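Local coordinates for protein PUF4 (Saccharomyces cerevisiae, PDB 3BWT) that binds messenger RNA through the single-stranded RNA-binding Pumilio homology domain, the part of the longer protein present here, at residues Lys251-Ala256 with Gln289-Ile294; Val258-Ile263 with Lys297-Leu302; Pro234-Leu239 with Ile263-Asn268. All coordinates share one frame; numbering follows the deposited sequence.

Interaction 1. Residues Lys251-Ala256 with Gln289-Ile294; sequences KILKTA and QTALDI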
loop_
_atom_site.group_PDB
_atom_site.type_symbol
_atom_site.label_atom_id
_atom_site.label_comp_id
_atom_site.label_asym_id
_atom_site.label_seq_id
_atom_site.Cartn_x
_atom_site.Cartn_y
_atom_site.Cartn_z
ATOM N N LYS A 251 -1.496 5.638 -17.148
ATOM C CA LYS A 251 -0.552 4.634 -16.696
ATOM C C LYS A 251 -0.092 3.791 -17.883
ATOM O O LYS A 251 1.096 3.527 -18.047
ATOM C CB LYS A 251 -1.185 3.744 -15.632
ATOM C CG LYS A 251 -0.250 2.666 -15.139
ATOM C CD LYS A 251 1.034 3.283 -14.648
ATOM C CE LYS A 251 1.978 2.230 -14.151
ATOM N NZ LYS A 251 3.088 2.840 -13.365
ATOM N N ILE A 252 -1.052 3.378 -18.702
ATOM C CA ILE A 252 -0.787 2.630 -19.925
ATOM C C ILE A 252 -0.021 3.472 -20.956
ATOM O O ILE A 252 0.935 2.993 -21.576
ATOM C CB ILE A 252 -2.096 2.112 -20.542
ATOM C CG1 ILE A 252 -2.699 1.017 -19.666
ATOM C CG2 ILE A 252 -1.853 1.585 -21.937
ATOM C CD1 ILE A 252 -4.197 0.855 -19.834
ATOM N N LEU A 253 -0.432 4.726 -21.131
ATOM C CA LEU A 253 0.275 5.623 -22.045
ATOM C C LEU A 253 1.732 5.789 -21.639
ATOM O O LEU A 253 2.572 6.130 -22.464
ATOM C CB LEU A 253 -0.391 7.002 -22.103
ATOM C CG LEU A 253 -1.707 7.097 -22.866
ATOM C CD1 LEU A 253 -2.199 8.532 -22.879
ATOM C CD2 LEU A 253 -1.535 6.560 -24.284
ATOM N N LYS A 254 2.021 5.560 -20.362
ATOM C CA LYS A 254 3.375 5.729 -19.835
ATOM C C LYS A 254 4.100 4.393 -19.676
ATOM O O LYS A 254 5.214 4.336 -19.153
ATOM C CB LYS A 254 3.351 6.501 -18.507
ATOM C CG LYS A 254 3.037 7.986 -18.655
ATOM C CD LYS A 254 3.072 8.706 -17.310
ATOM C CE LYS A 254 2.950 10.218 -17.480
ATOM N NZ LYS A 254 3.204 10.965 -16.208
ATOM N N THR A 255 3.468 3.321 -20.133
ATOM C CA THR A 255 4.122 2.021 -20.150
ATOM C C THR A 255 4.566 1.669 -21.571
ATOM O O THR A 255 3.763 1.210 -22.387
ATOM C CB THR A 255 3.204 0.935 -19.600
ATOM O OG1 THR A 255 2.772 1.322 -18.291
ATOM C CG2 THR A 255 3.931 -0.414 -19.530
ATOM N N ALA A 256 5.853 1.875 -21.845
ATOM C CA ALA A 256 6.369 1.859 -23.216
ATOM C C ALA A 256 5.782 0.792 -24.142
ATOM O O ALA A 256 5.390 1.113 -25.263
ATOM C CB ALA A 256 7.886 1.794 -23.220
ATOM N N GLN A 289 -2.282 15.494 -23.300
ATOM C CA GLN A 289 -0.938 16.037 -23.224
ATOM C C GLN A 289 0.067 14.917 -23.043
ATOM O O GLN A 289 1.186 14.982 -23.542
ATOM C CB GLN A 289 -0.814 17.031 -22.079
ATOM C CG GLN A 289 0.551 17.680 -22.002
ATOM C CD GLN A 289 0.639 18.711 -20.902
ATOM O OE1 GLN A 289 -0.326 18.935 -20.171
ATOM N NE2 GLN A 289 1.802 19.340 -20.766
ATOM N N THR A 290 -0.339 13.884 -22.319
ATOM C CA THR A 290 0.499 12.711 -22.177
ATOM C C THR A 290 0.676 12.046 -23.533
ATOM O O THR A 290 1.780 11.641 -23.886
ATOM C CB THR A 290 -0.090 11.713 -21.185
ATOM O OG1 THR A 290 0.116 12.209 -19.863
ATOM C CG2 THR A 290 0.605 10.375 -21.310
ATOM N N ALA A 291 -0.416 11.957 -24.288
ATOM C CA ALA A 291 -0.415 11.291 -25.587
ATOM C C ALA A 291 0.578 11.944 -26.533
ATOM O O ALA A 291 1.352 11.264 -27.204
ATOM C CB ALA A 291 -1.805 11.312 -26.188
ATOM N N LEU A 292 0.549 13.269 -26.576
ATOM C CA LEU A 292 1.489 14.039 -27.380
ATOM C C LEU A 292 2.921 13.870 -26.888
ATOM O O LEU A 292 3.838 13.733 -27.685
ATOM C CB LEU A 292 1.117 15.526 -27.364
ATOM C CG LEU A 292 -0.144 15.921 -28.132
ATOM C CD1 LEU A 292 -0.762 17.194 -27.557
ATOM C CD2 LEU A 292 0.160 16.072 -29.608
ATOM N N ASP A 293 3.110 13.898 -25.571
ATOM C CA ASP A 293 4.441 13.818 -24.990
ATOM C C ASP A 293 5.073 12.474 -25.312
ATOM O O ASP A 293 6.189 12.413 -25.831
ATOM C CB ASP A 293 4.385 14.041 -23.477
ATOM C CG ASP A 293 5.747 13.876 -22.803
ATOM O OD1 ASP A 293 6.727 14.503 -23.256
ATOM O OD2 ASP A 293 5.834 13.121 -21.808
ATOM N N ILE A 294 4.353 11.395 -25.017
ATOM C CA ILE A 294 4.831 10.054 -25.330
ATOM C C ILE A 294 5.094 9.894 -26.827
ATOM O O ILE A 294 6.192 9.515 -27.226
ATOM C CB ILE A 294 3.849 8.954 -24.858
ATOM C CG1 ILE A 294 3.749 8.946 -23.335
ATOM C CG2 ILE A 294 4.291 7.581 -25.361
ATOM C CD1 ILE A 294 5.091 8.843 -22.641
#
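Leu253 carries CG beside its backbone N and anti to the carbonyl carbon (chi1 -74°), and the chain runs on extended (chi2 -178°), so CB and CD1 both face helix 284-298. Thr290 has the same first torsion (chi1 -75°): OG1 takes the place beside the backbone N, which leaves CG2 anti to N, toward the leucine. The two side chains cross obliquely, with Thr290 CG2 3.6 Å from Leu253 CB and 3.7 Å from Leu253 CD1. The same Leu253 CD1 continues over the next residue of the helix and comes 4.3 Å from Ala291 CB. One turn further, Ile294 meets the end of helix 245-253 rather than its side chains: it packs its branches against Leu253 O, with Ile294 CG1 3.2 Å and Ile294 CD1 3.7 Å from that oxygen. Lys254, the first residue to leave helical geometry, stretches its chain along the exposed margin until CE is 4.2 Å from Thr290 OG1. Its NZ remains 6.6 Å from Asp293 OD2, so the opposite charges are not in contact.

The contact joins Pumilio repeat 7 to Pumilio repeat 8 within the helical repeat stack. Leu253 also packs on Met262 and Ile263 of helix 256-279, placing it where three helices meet. Polar groups are served from the flanks: Thr290 OG1 has weak bonds to Tyr286 O and Glu250 OE2, and Leu253 O a weak one from Ser259 OG. Cohesion between these two segments therefore rests on methyl and methylene packing, with charge confined to the margin.

Interaction 2. Residues Val258-Ile263 with Lys297-Leu302; sequences VSEPMI and KQNDYL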
loop_
_atom_site.group_PDB
_atom_site.type_symbol
_atom_site.label_atom_id
_atom_site.label_comp_id
_atom_site.label_asym_id
_atom_site.label_seq_id
_atom_site.Cartn_x
_atom_site.Cartn_y
_atom_site.Cartn_z
ATOM N N VAL A 258 3.006 -0.711 -24.196
ATOM C CA VAL A 258 1.580 -0.632 -24.501
ATOM C C VAL A 258 1.159 0.777 -24.876
ATOM O O VAL A 258 0.004 1.007 -25.223
ATOM C CB VAL A 258 0.701 -1.162 -23.360
ATOM C CG1 VAL A 258 0.711 -2.670 -23.350
ATOM C CG2 VAL A 258 1.154 -0.600 -22.016
ATOM N N SER A 259 2.102 1.713 -24.822
ATOM C CA SER A 259 1.840 3.102 -25.201
ATOM C C SER A 259 1.062 3.182 -26.512
ATOM O O SER A 259 -0.040 3.731 -26.571
ATOM C CB SER A 259 3.152 3.880 -25.364
ATOM O OG SER A 259 3.991 3.765 -24.224
ATOM N N GLU A 260 1.637 2.597 -27.555
ATOM C CA GLU A 260 1.219 2.891 -28.915
ATOM C C GLU A 260 -0.140 2.310 -29.339
ATOM O O GLU A 260 -0.912 2.981 -30.013
ATOM C CB GLU A 260 2.369 2.590 -29.888
ATOM C CG GLU A 260 3.630 3.382 -29.479
ATOM C CD GLU A 260 4.778 3.335 -30.479
ATOM O OE1 GLU A 260 4.666 2.636 -31.513
ATOM O OE2 GLU A 260 5.806 4.004 -30.211
ATOM N N PRO A 261 -0.452 1.080 -28.924
ATOM C CA PRO A 261 -1.818 0.594 -29.149
ATOM C C PRO A 261 -2.880 1.551 -28.590
ATOM O O PRO A 261 -3.907 1.795 -29.236
ATOM C CB PRO A 261 -1.843 -0.717 -28.371
ATOM C CG PRO A 261 -0.436 -1.200 -28.426
ATOM C CD PRO A 261 0.433 0.031 -28.391
ATOM N N MET A 262 -2.632 2.083 -27.397
ATOM C CA MET A 262 -3.572 3.003 -26.757
ATOM C C MET A 262 -3.664 4.320 -27.516
ATOM O O MET A 262 -4.758 4.816 -27.785
ATOM C CB MET A 262 -3.184 3.264 -25.292
ATOM C CG MET A 262 -4.184 4.125 -24.518
ATOM S SD MET A 262 -5.852 3.431 -24.355
ATOM C CE MET A 262 -5.536 2.029 -23.293
ATOM N N ILE A 263 -2.508 4.888 -27.845
ATOM C CA ILE A 263 -2.450 6.112 -28.627
ATOM C C ILE A 263 -3.189 5.910 -29.942
ATOM O O ILE A 263 -3.891 6.799 -30.422
ATOM C CB ILE A 263 -0.993 6.531 -28.894
ATOM C CG1 ILE A 263 -0.314 6.924 -27.578
ATOM C CG2 ILE A 263 -0.930 7.672 -29.902
ATOM C CD1 ILE A 263 1.150 7.286 -27.720
ATOM N N LYS A 297 8.140 11.292 -28.314
ATOM C CA LYS A 297 9.355 10.591 -27.934
ATOM C C LYS A 297 9.496 9.247 -28.647
ATOM O O LYS A 297 10.592 8.861 -29.048
ATOM C CB LYS A 297 9.387 10.385 -26.420
ATOM C CG LYS A 297 9.451 11.672 -25.621
ATOM C CD LYS A 297 9.150 11.411 -24.149
ATOM C CE LYS A 297 9.495 12.617 -23.284
ATOM N NZ LYS A 297 9.202 12.367 -21.840
ATOM N N GLN A 298 8.383 8.543 -28.812
ATOM C CA GLN A 298 8.429 7.157 -29.253
ATOM C C GLN A 298 8.104 6.952 -30.722
ATOM O O GLN A 298 8.532 5.966 -31.314
ATOM C CB GLN A 298 7.478 6.305 -28.419
ATOM C CG GLN A 298 7.875 6.194 -26.964
ATOM C CD GLN A 298 6.855 5.436 -26.144
ATOM O OE1 GLN A 298 5.992 4.742 -26.692
ATOM N NE2 GLN A 298 6.944 5.565 -24.821
ATOM N N ASN A 299 7.333 7.859 -31.310
ATOM C CA ASN A 299 6.821 7.601 -32.646
ATOM C C ASN A 299 6.387 8.852 -33.420
ATOM O O ASN A 299 5.292 9.375 -33.231
ATOM C CB ASN A 299 5.692 6.577 -32.558
ATOM C CG ASN A 299 5.336 5.991 -33.898
ATOM O OD1 ASN A 299 5.256 6.707 -34.900
ATOM N ND2 ASN A 299 5.101 4.683 -33.926
ATOM N N ASP A 300 7.262 9.318 -34.302
ATOM C CA ASP A 300 7.027 10.527 -35.081
ATOM C C ASP A 300 5.766 10.446 -35.932
ATOM O O ASP A 300 5.078 11.445 -36.132
ATOM C CB ASP A 300 8.240 10.808 -35.966
ATOM C CG ASP A 300 9.536 10.774 -35.185
ATOM O OD1 ASP A 300 9.715 11.632 -34.291
ATOM O OD2 ASP A 300 10.370 9.882 -35.456
ATOM N N TYR A 301 5.463 9.258 -36.438
ATOM C CA TYR A 301 4.285 9.092 -37.266
ATOM C C TYR A 301 3.015 9.325 -36.453
ATOM O O TYR A 301 2.045 9.893 -36.945
ATOM C CB TYR A 301 4.268 7.711 -37.921
ATOM C CG TYR A 301 2.874 7.230 -38.248
ATOM C CD1 TYR A 301 2.177 6.434 -37.351
ATOM C CD2 TYR A 301 2.242 7.591 -39.437
ATOM C CE1 TYR A 301 0.902 5.993 -37.627
ATOM C CE2 TYR A 301 0.954 7.156 -39.720
ATOM C CZ TYR A 301 0.299 6.352 -38.803
ATOM O OH TYR A 301 -0.966 5.891 -39.045
ATOM N N LEU A 302 3.027 8.885 -35.202
ATOM C CA LEU A 302 1.872 9.056 -34.333
ATOM C C LEU A 302 1.774 10.497 -33.831
ATOM O O LEU A 302 0.686 11.062 -33.755
ATOM C CB LEU A 302 1.926 8.063 -33.165
ATOM C CG LEU A 302 1.635 6.589 -33.488
ATOM C CD1 LEU A 302 1.865 5.680 -32.276
ATOM C CD2 LEU A 302 0.220 6.403 -34.022
#
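Helix 256-279 of Pumilio repeat 7 faces the junction between helices 284-298 and 300-310 of repeat 8, an inter-repeat contact of the helical PUF fold. Ser259 comes first. Its CB lies 3.3 Å from Gln298 OE1, at the tip of an extended glutamine that reaches across to it, while Ser259 OG lies in weak hydrogen-bonding range of the carbonyls of Thr255 and Ala256, which can only share its one proton.

Glu260 carries most of the contact. With CG beside the backbone N (chi1 -56°) and the chain extended beyond it, the carboxylate arrives over the residues that link the two helices of repeat 8. Its OE2 sits 3.4 Å from Gln298 CB, and its OE1 accepts from Asn299 ND2 at 3.2 Å. The N-H...O angle of 159° makes this bond fairly straight; OE1 is met from above the carboxylate plane but lies nearly in the amide plane of Asn299, the two planes being 66° apart. Nearer the backbone, Glu260 CB rests 3.9 Å from Leu302 CD1, so the stem of the acid packs on leucine while its head is polar. A negative charge close to the start of helix 300-310 would be expected to suit the helix dipole.

Pro261 puts a kink in the helix, and Ile263, one turn beyond Ser259, extends the apolar part with CG2 4.2 Å from Leu302 CD1. Asn299 links the cross-segment bond to the cap of helix 300-310: one amide serves two partners, ND2 donating to Glu260 while OD1 accepts from Leu302 N at 3.1 Å.

Interaction 3. Residues Pro234-Leu239 with Ile263-Asn268; sequences PRAIEL and ILEILN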
loop_
_atom_site.group_PDB
_atom_site.type_symbol
_atom_site.label_atom_id
_atom_site.label_comp_id
_atom_site.label_asym_id
_atom_site.label_seq_id
_atom_site.Cartn_x
_atom_site.Cartn_y
_atom_site.Cartn_z
ATOM N N PRO A 234 -10.872 -0.513 -25.667
ATOM C CA PRO A 234 -12.124 -0.193 -26.362
ATOM C C PRO A 234 -12.914 0.961 -25.739
ATOM O O PRO A 234 -13.976 1.334 -26.247
ATOM C CB PRO A 234 -12.917 -1.494 -26.249
ATOM C CG PRO A 234 -11.871 -2.550 -26.183
ATOM C CD PRO A 234 -10.769 -1.953 -25.367
ATOM N N ARG A 235 -12.408 1.522 -24.650
ATOM C CA ARG A 235 -13.117 2.590 -23.964
ATOM C C ARG A 235 -12.155 3.733 -23.706
ATOM O O ARG A 235 -12.392 4.586 -22.845
ATOM C CB ARG A 235 -13.730 2.077 -22.657
ATOM C CG ARG A 235 -14.379 0.699 -22.796
ATOM C CD ARG A 235 -15.544 0.481 -21.835
ATOM N NE ARG A 235 -15.120 -0.010 -20.529
ATOM C CZ ARG A 235 -15.408 0.588 -19.379
ATOM N NH1 ARG A 235 -16.142 1.698 -19.371
ATOM N NH2 ARG A 235 -14.976 0.071 -18.234
ATOM N N ALA A 236 -11.076 3.749 -24.481
ATOM C CA ALA A 236 -9.974 4.679 -24.264
ATOM C C ALA A 236 -10.441 6.112 -24.026
ATOM O O ALA A 236 -9.999 6.771 -23.086
ATOM C CB ALA A 236 -8.999 4.621 -25.430
ATOM N N ILE A 237 -11.333 6.593 -24.885
ATOM C CA ILE A 237 -11.848 7.949 -24.753
ATOM C C ILE A 237 -12.729 8.075 -23.526
ATOM O O ILE A 237 -12.574 9.003 -22.736
ATOM C CB ILE A 237 -12.694 8.370 -25.971
ATOM C CG1 ILE A 237 -11.852 8.354 -27.250
ATOM C CG2 ILE A 237 -13.290 9.750 -25.726
ATOM C CD1 ILE A 237 -10.819 9.470 -27.318
ATOM N N GLU A 238 -13.665 7.144 -23.379
ATOM C CA GLU A 238 -14.611 7.194 -22.277
ATOM C C GLU A 238 -13.887 7.277 -20.930
ATOM O O GLU A 238 -14.255 8.076 -20.070
ATOM C CB GLU A 238 -15.524 5.977 -22.325
ATOM C CG GLU A 238 -16.603 5.953 -21.262
ATOM C CD GLU A 238 -17.017 4.535 -20.902
ATOM O OE1 GLU A 238 -16.706 3.601 -21.681
ATOM O OE2 GLU A 238 -17.643 4.353 -19.836
ATOM N N LEU A 239 -12.847 6.463 -20.765
ATOM C CA LEU A 239 -12.065 6.437 -19.542
ATOM C C LEU A 239 -11.094 7.605 -19.462
ATOM O O LEU A 239 -10.635 7.968 -18.377
ATOM C CB LEU A 239 -11.283 5.132 -19.450
ATOM C CG LEU A 239 -12.116 3.854 -19.478
ATOM C CD1 LEU A 239 -11.232 2.634 -19.687
ATOM C CD2 LEU A 239 -12.938 3.715 -18.203
ATOM N N ILE A 263 -2.508 4.888 -27.845
ATOM C CA ILE A 263 -2.450 6.112 -28.627
ATOM C C ILE A 263 -3.189 5.910 -29.942
ATOM O O ILE A 263 -3.891 6.799 -30.422
ATOM C CB ILE A 263 -0.993 6.531 -28.894
ATOM C CG1 ILE A 263 -0.314 6.924 -27.578
ATOM C CG2 ILE A 263 -0.930 7.672 -29.902
ATOM C CD1 ILE A 263 1.150 7.286 -27.720
ATOM N N LEU A 264 -3.039 4.718 -30.503
ATOM C CA LEU A 264 -3.711 4.345 -31.738
ATOM C C LEU A 264 -5.222 4.349 -31.612
ATOM O O LEU A 264 -5.922 4.859 -32.489
ATOM C CB LEU A 264 -3.256 2.961 -32.182
ATOM C CG LEU A 264 -2.215 2.942 -33.291
ATOM C CD1 LEU A 264 -1.709 1.521 -33.492
ATOM C CD2 LEU A 264 -2.825 3.500 -34.568
ATOM N N GLU A 265 -5.721 3.756 -30.535
ATOM C CA GLU A 265 -7.154 3.723 -30.272
ATOM C C GLU A 265 -7.704 5.138 -30.190
ATOM O O GLU A 265 -8.711 5.474 -30.819
ATOM C CB GLU A 265 -7.436 2.991 -28.963
ATOM C CG GLU A 265 -8.897 2.645 -28.770
ATOM C CD GLU A 265 -9.359 1.583 -29.737
ATOM O OE1 GLU A 265 -8.488 0.937 -30.354
ATOM O OE2 GLU A 265 -10.586 1.393 -29.877
ATOM N N ILE A 266 -7.030 5.964 -29.402
ATOM C CA ILE A 266 -7.382 7.374 -29.286
ATOM C C ILE A 266 -7.399 8.064 -30.656
ATOM O O ILE A 266 -8.309 8.837 -30.955
ATOM C CB ILE A 266 -6.436 8.097 -28.293
ATOM C CG1 ILE A 266 -6.719 7.606 -26.867
ATOM C CG2 ILE A 266 -6.573 9.606 -28.400
ATOM C CD1 ILE A 266 -5.758 8.109 -25.827
ATOM N N LEU A 267 -6.409 7.759 -31.493
ATOM C CA LEU A 267 -6.345 8.308 -32.850
ATOM C C LEU A 267 -7.445 7.800 -33.773
ATOM O O LEU A 267 -7.982 8.559 -34.572
ATOM C CB LEU A 267 -4.988 8.012 -33.492
ATOM C CG LEU A 267 -3.902 9.073 -33.314
ATOM C CD1 LEU A 267 -2.560 8.523 -33.770
ATOM C CD2 LEU A 267 -4.252 10.363 -34.058
ATOM N N ASN A 268 -7.769 6.517 -33.675
ATOM C CA ASN A 268 -8.678 5.896 -34.634
ATOM C C ASN A 268 -10.152 5.881 -34.236
ATOM O O ASN A 268 -11.001 6.376 -34.981
ATOM C CB ASN A 268 -8.199 4.493 -34.972
ATOM C CG ASN A 268 -6.891 4.502 -35.744
ATOM O OD1 ASN A 268 -6.645 5.387 -36.567
ATOM N ND2 ASN A 268 -6.045 3.512 -35.482
#
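The guanidinium of Arg235 has Glu238 OE2 at its edge and in its plane, and its NH1 donates to Glu238 OE1 at 3.0 Å in a salt bridge. The acceptor lies almost in the guanidinium plane, but OE1 is approached from above the carboxylate plane, by 37°, so the two flat groups are not coplanar. This pair spans the first turn of helix 236-240, for which Arg235 is the N-cap residue, and the arginine's CB is directed away from the other segment, so the bridge takes no part in the packing on helix 256-279.

The contact itself lies within Pumilio repeat 7, where the short helix 236-240 packs against the long helix 256-279 in the all-helical PUF architecture. Ala236 is its centre. With its CA only 6.3 Å from Ile266 CA, its single methyl group allows a close approach: Ala236 CB meets Glu265 CG at 3.9 Å and Ile266 CG1 at 4.0 Å. Glu265 takes part mainly as hydrocarbon. Its CG is anti to the backbone N (chi1 -167°), and a bend at chi2 (69°) turns the carboxylate off the apolar seam towards Pro234, whose CA is 4.2 Å from Glu265 OE2. That oxygen is hydrogen-bonded to Asn269 ND2, while Glu265 OE1 has a distant, weak charge partner in Lys233 NZ.

Further packing comes from helix 256-279 itself, where Met262 touches Ala236 and Leu278 covers both Ile237 and Ile266. Ile266 has CG1 beside its backbone N and so presents that branch to the alanine. Its other branch, CG2, faces the tip of the second isoleucine, with Ile237 CD1 4.4 Å away.

Overall arrangement
Helix 256-279 ties the three contacts together: it supplies one side of interactions 2 and 3, which share Ile263, and the CD1 of that isoleucine packs on Ile294 CG2 of interaction 1. Interactions 1 and 2 join Pumilio repeats 7 and 8, both using helix 284-298, whereas interaction 3 lies inside repeat 7. The first is the most buried and is mainly apolar. The second, partly buried, is the one with a hydrogen bond between its segments. The third, also partly buried, keeps its charged groups at the flanks of an aliphatic seam. Leu302 packs on Leu267, connecting interaction 2 to interaction 3, whose centres lie about 12 Å apart.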